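PDB 5U7F: dihydroneopterin triphosphate diphosphatase from Escherichia coli O157:H7, which catalyses the hydrolysis of dihydroneopterin triphosphate to the monophosphate and pyrophosphate in folate biosynthesis, and can probably also hydrolyse nucleoside triphosphates, preferring dATP. Local coordinates for residues Ile12-Ile16 against Ser137-Ile142. Residues are numbered along the deposited sequence.
Sequences ILVVI and SNRQAI
In the core of this Nudix fold the extended strand Ile12-Ile16 packs against the helical turns Ser137-Ile142, their axes 9.3 Å apart at closest approach and their N-to-C directions 43° apart (signed crossing -43°). The strand is central in its mixed sheet, paired with strands 97-107 and 36-42. Leu13 and Val15 direct CA-to-CB toward the helix, while Val14, on the other face, packs on Ala53 and Val57 of helix 49-61; this is the alpha-beta-alpha sandwich of Nudix hydrolases. CA-CA distances are 7.4 Å for Leu13-Asn138 and 6.8 Å for Val15-Ile142. The helix bonds Ala141 N to Ser137 O (2.9 Å) and Ile142 N to Asn138 O (3.1 Å). Leu13, the most covered residue, is a chi1 t, chi2 p rotamer whose CD2 lies 3.6 Å from Ala141 CB; its CD1 is 3.8 Å from Asn138 OD1. Val15 (chi1 t) sets CG2 3.8 Å from Ala141 CB and CG1 4.1 Å from Ile142 CG1, so the small Ala141 methyl, one turn beyond Ser137, meets both strand side chains. Asn138 (chi1 t) reaches in from the flank and hydrogen-bonds through ND2 to Ser38 OG; Ser137 OG is hydrogen-bonded to Glu100 OE1 and to Ser135, a predicted substrate-site residue. The Leu13 side chain, touching cobalt ligand Thr40, is about 9 Å from a bound cobalt ion. Packing is mainly aliphatic, the Asn138 carboxamide its polar member; without polar bonds between the segments, the fit rests on shape, and other parts of the chain satisfy the buried polar groups.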
ATOM      1  N   ILE A  12       5.100   1.835   5.048  1.00 12.40           N
ATOM      2  CA  ILE A  12       5.320   1.930   3.623  1.00 15.99           C
ATOM      3  C   ILE A  12       3.999   1.759   2.902  1.00 17.15           C
ATOM      4  O   ILE A  12       3.035   1.192   3.435  1.00 15.12           O
ATOM      5  CB  ILE A  12       6.376   0.909   3.120  1.00 17.80           C
ATOM      6  CG1 ILE A  12       6.029  -0.532   3.477  1.00 16.71           C
ATOM      7  CG2 ILE A  12       7.750   1.251   3.693  1.00 17.42           C
ATOM      8  CD1 ILE A  12       5.072  -1.199   2.540  1.00 17.33           C
ATOM      9  N   LEU A  13       3.942   2.338   1.710  1.00 12.52           N
ATOM     10  CA  LEU A  13       2.808   2.213   0.804  1.00 14.50           C
ATOM     11  C   LEU A  13       3.377   1.755  -0.526  1.00 16.15           C
ATOM     12  O   LEU A  13       4.348   2.337  -0.989  1.00 16.35           O
ATOM     13  CB  LEU A  13       2.080   3.551   0.649  1.00 18.41           C
ATOM     14  CG  LEU A  13       1.126   3.710  -0.541  1.00 23.51           C
ATOM     15  CD1 LEU A  13      -0.146   3.061  -0.171  1.00 19.23           C
ATOM     16  CD2 LEU A  13       0.907   5.171  -0.866  1.00 18.07           C
ATOM     17  N   VAL A  14       2.832   0.692  -1.117  1.00 12.97           N
ATOM     18  CA  VAL A  14       3.275   0.256  -2.443  1.00 16.39           C
ATOM     19  C   VAL A  14       2.106   0.327  -3.407  1.00 17.13           C
ATOM     20  O   VAL A  14       1.108  -0.410  -3.297  1.00 15.74           O
ATOM     21  CB  VAL A  14       3.862  -1.173  -2.438  1.00 13.98           C
ATOM     22  CG1 VAL A  14       4.311  -1.549  -3.858  1.00 17.87           C
ATOM     23  CG2 VAL A  14       5.008  -1.287  -1.464  1.00 16.59           C
ATOM     24  N   VAL A  15       2.185   1.268  -4.333  1.00 12.39           N
ATOM     25  CA  VAL A  15       1.153   1.373  -5.342  1.00 13.39           C
ATOM     26  C   VAL A  15       1.472   0.390  -6.444  1.00 16.67           C
ATOM     27  O   VAL A  15       2.467   0.530  -7.180  1.00 17.25           O
ATOM     28  CB  VAL A  15       1.020   2.815  -5.885  1.00 15.77           C
ATOM     29  CG1 VAL A  15      -0.089   2.889  -6.868  1.00 19.42           C
ATOM     30  CG2 VAL A  15       0.724   3.787  -4.744  1.00 19.40           C
ATOM     31  N   ILE A  16       0.625  -0.628  -6.517  1.00 14.35           N
ATOM     32  CA  ILE A  16       0.689  -1.655  -7.546  1.00 19.93           C
ATOM     33  C   ILE A  16      -0.240  -1.331  -8.714  1.00 18.45           C
ATOM     34  O   ILE A  16      -1.414  -1.010  -8.554  1.00 14.48           O
ATOM     35  CB  ILE A  16       0.343  -3.049  -6.968  1.00 19.84           C
ATOM     36  CG1 ILE A  16       1.367  -3.424  -5.907  1.00 20.39           C
ATOM     37  CG2 ILE A  16       0.314  -4.121  -8.077  1.00 22.51           C
ATOM     38  CD1 ILE A  16       1.183  -4.757  -5.248  1.00 21.17           C
ATOM     39  N   SER A 137      -3.260   9.931   1.418  1.00 14.99           N
ATOM     40  CA  SER A 137      -1.898   9.745   0.929  1.00 19.65           C
ATOM     41  C   SER A 137      -1.896   8.707  -0.210  1.00 15.22           C
ATOM     42  O   SER A 137      -1.207   8.876  -1.217  1.00 13.37           O
ATOM     43  CB  SER A 137      -0.964   9.320   2.056  1.00 16.92           C
ATOM     44  OG  SER A 137      -1.414   8.123   2.651  1.00 18.04           O
ATOM     45  N   ASN A 138      -2.675   7.646  -0.035  1.00 13.34           N
ATOM     46  CA  ASN A 138      -2.886   6.623  -1.079  1.00 11.95           C
ATOM     47  C   ASN A 138      -3.437   7.249  -2.346  1.00 13.91           C
ATOM     48  O   ASN A 138      -2.952   6.965  -3.454  1.00 13.56           O
ATOM     49  CB  ASN A 138      -3.828   5.530  -0.568  1.00 17.06           C
ATOM     50  CG  ASN A 138      -3.638   4.169  -1.263  1.00 17.48           C
ATOM     51  OD1 ASN A 138      -3.917   3.121  -0.640  1.00 15.39           O
ATOM     52  ND2 ASN A 138      -3.181   4.162  -2.550  1.00 15.61           N
ATOM     53  N   ARG A 139      -4.431   8.108  -2.188  1.00 15.23           N
ATOM     54  CA  ARG A 139      -4.962   8.864  -3.304  1.00 17.18           C
ATOM     55  C   ARG A 139      -3.893   9.668  -4.007  1.00 17.58           C
ATOM     56  O   ARG A 139      -3.734   9.586  -5.244  1.00 15.95           O
ATOM     57  CB  ARG A 139      -6.053   9.784  -2.830  1.00 12.85           C
ATOM     58  CG  ARG A 139      -6.523  10.791  -3.868  1.00 18.82           C
ATOM     59  CD  ARG A 139      -7.836  11.407  -3.438  1.00 23.01           C
ATOM     60  NE  ARG A 139      -7.620  12.336  -2.346  1.00 33.86           N
ATOM     61  CZ  ARG A 139      -8.095  12.232  -1.109  1.00 36.48           C
ATOM     62  NH1 ARG A 139      -8.858  11.199  -0.708  1.00 30.37           N
ATOM     63  NH2 ARG A 139      -7.790  13.214  -0.266  1.00 30.88           N
ATOM     64  N   GLN A 140      -3.149  10.438  -3.222  1.00 16.59           N
ATOM     65  CA  GLN A 140      -2.141  11.321  -3.798  1.00 16.40           C
ATOM     66  C   GLN A 140      -1.056  10.518  -4.538  1.00 16.58           C
ATOM     67  O   GLN A 140      -0.577  10.921  -5.600  1.00 17.94           O
ATOM     68  CB  GLN A 140      -1.517  12.197  -2.711  1.00 16.96           C
ATOM     69  CG  GLN A 140      -0.591  13.286  -3.257  1.00 31.72           C
ATOM     70  CD  GLN A 140      -0.051  14.249  -2.174  1.00 24.61           C
ATOM     71  OE1 GLN A 140       1.097  14.686  -2.241  1.00 46.57           O
ATOM     72  NE2 GLN A 140      -0.889  14.592  -1.216  1.00 30.79           N
ATOM     73  N   ALA A 141      -0.688   9.361  -4.002  1.00 16.41           N
ATOM     74  CA  ALA A 141       0.343   8.548  -4.617  1.00 14.76           C
ATOM     75  C   ALA A 141      -0.148   8.008  -5.965  1.00 15.23           C
ATOM     76  O   ALA A 141       0.594   8.022  -6.930  1.00 15.74           O
ATOM     77  CB  ALA A 141       0.765   7.414  -3.694  1.00 16.15           C
ATOM     78  N   ILE A 142      -1.396   7.566  -6.020  1.00 13.50           N
ATOM     79  CA  ILE A 142      -1.974   7.078  -7.282  1.00 13.17           C
ATOM     80  C   ILE A 142      -1.948   8.231  -8.303  1.00 16.98           C
ATOM     81  O   ILE A 142      -1.528   8.063  -9.459  1.00 15.80           O
ATOM     82  CB  ILE A 142      -3.403   6.534  -7.058  1.00 14.80           C
ATOM     83  CG1 ILE A 142      -3.343   5.258  -6.223  1.00 19.66           C
ATOM     84  CG2 ILE A 142      -4.121   6.228  -8.424  1.00 19.45           C
ATOM     85  CD1 ILE A 142      -4.727   4.783  -5.732  1.00 17.31           C
TER